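Local coordinates for ruler protein (Pseudomonas aeruginosa, PDB 5CUK) that probably senses needle length as the molecular ruler of a type III secretion system, this chain being its C-terminal substrate-specificity-switch domain, at residues L14-L17 / L18-Q22. Numbering follows the deposited sequence.
Sequences LARL and LDAVQ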
# COMPACT_ATOMS: atom_id res chain seq x y z
N LEU A 14 1.46 3.60 -9.64
CA LEU A 14 1.09 4.45 -8.51
C LEU A 14 -0.41 4.57 -8.43
O LEU A 14 -1.01 4.30 -7.39
CB LEU A 14 1.71 5.83 -8.65
CG LEU A 14 1.34 6.83 -7.57
CD1 LEU A 14 1.72 6.25 -6.23
CD2 LEU A 14 2.06 8.14 -7.79
N ALA A 15 -1.03 4.95 -9.54
CA ALA A 15 -2.48 5.11 -9.57
C ALA A 15 -3.21 3.85 -9.07
O ALA A 15 -4.07 3.95 -8.19
CB ALA A 15 -2.93 5.48 -10.98
N ARG A 16 -2.88 2.68 -9.58
CA ARG A 16 -3.65 1.48 -9.27
C ARG A 16 -3.40 1.11 -7.81
O ARG A 16 -4.32 0.75 -7.08
CB ARG A 16 -3.29 0.33 -10.21
CG ARG A 16 -3.98 -1.01 -9.87
CD ARG A 16 -5.44 -1.14 -10.37
NE ARG A 16 -6.17 -2.18 -9.61
CZ ARG A 16 -7.04 -1.93 -8.63
NH1 ARG A 16 -7.32 -0.68 -8.29
NH2 ARG A 16 -7.64 -2.92 -7.97
N LEU A 17 -2.15 1.26 -7.39
CA LEU A 17 -1.76 1.00 -6.04
C LEU A 17 -2.53 1.87 -5.04
O LEU A 17 -3.07 1.37 -4.04
CB LEU A 17 -0.26 1.22 -5.89
CG LEU A 17 0.38 0.69 -4.63
CD1 LEU A 17 -0.25 -0.62 -4.20
CD2 LEU A 17 1.83 0.50 -4.88
N LEU A 18 -2.60 3.18 -5.32
CA LEU A 18 -3.28 4.11 -4.43
C LEU A 18 -4.75 3.76 -4.34
O LEU A 18 -5.30 3.68 -3.25
CB LEU A 18 -3.10 5.56 -4.92
CG LEU A 18 -1.70 6.19 -4.78
CD1 LEU A 18 -1.73 7.67 -5.13
CD2 LEU A 18 -1.16 6.05 -3.34
N ASP A 19 -5.39 3.55 -5.48
CA ASP A 19 -6.76 3.08 -5.50
C ASP A 19 -6.96 1.78 -4.67
O ASP A 19 -7.88 1.68 -3.86
CB ASP A 19 -7.19 2.89 -6.95
CG ASP A 19 -8.67 2.57 -7.08
OD1 ASP A 19 -9.51 3.25 -6.45
OD2 ASP A 19 -8.98 1.65 -7.85
N ALA A 20 -6.08 0.80 -4.85
CA ALA A 20 -6.18 -0.46 -4.09
C ALA A 20 -6.08 -0.24 -2.56
O ALA A 20 -6.92 -0.72 -1.81
CB ALA A 20 -5.11 -1.44 -4.55
N VAL A 21 -5.04 0.47 -2.13
CA VAL A 21 -4.83 0.78 -0.73
C VAL A 21 -6.07 1.45 -0.18
O VAL A 21 -6.51 1.18 0.94
CB VAL A 21 -3.60 1.69 -0.52
CG1 VAL A 21 -3.52 2.14 0.88
CG2 VAL A 21 -2.32 0.92 -0.86
N GLN A 22 -6.71 2.30 -0.98
CA GLN A 22 -7.81 2.98 -0.37
C GLN A 22 -9.01 2.04 -0.20
O GLN A 22 -9.67 2.12 0.82
CB GLN A 22 -8.21 4.21 -1.12
CG GLN A 22 -9.33 4.89 -0.32
CD GLN A 22 -9.69 6.25 -0.85
OE1 GLN A 22 -9.78 6.47 -2.08
NE2 GLN A 22 -9.92 7.19 0.09
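R16 and D19, one turn apart on helix 11-29, meet in an i to i+3 salt bridge, with R16 NH1 2.9 Å from D19 OD2. The carboxylate comes to the edge of the guanidinium, near its plane, but the two flat groups are turned 56° against each other, and the contact is made through a single nitrogen and a single oxygen. A bend in the arginine chain at chi2 (81°) carries it along the helix toward D19, although its CB points away from the following turn. The bend also lays one face of the guanidinium near A20 CB, which sits loosely over it, 4.4 Å from R16 NH1, while D19 OD2 is met at the edge.

The apolar face follows the i to i+4 spacing. L14 and L18 cross at an angle, and CD1 of L14 lies 3.7 Å from CG of L18, at the branch point of that side chain. CG of L18 is anti to the carbonyl carbon (chi1 -71°), which lets this leucine lean back toward L14. L17 and V21 touch more lightly, CD1 to CG2 at 4.2 Å.

Beneath these side chains, four consecutive amides, from L18 to V21, bond to the carbonyls of L14 to L17 in regular alpha-helical succession. With an ion pair on one side and apolar pairs on the other, the segment exemplifies an amphipathic helix packed on a sheet, here in a C-terminal domain related to the flagellar hook-length control protein FliK.

Around this amphipathic part of helix 11-29, L14, L18 and V21 pack on helix 77-87, the last two sharing L84, while L17 and V21 rest on V50 of strand 46-54. R16 and A20 both reach V40 of strand 35-42, so this part of the helix packs on both the mixed sheet and helix 77-87.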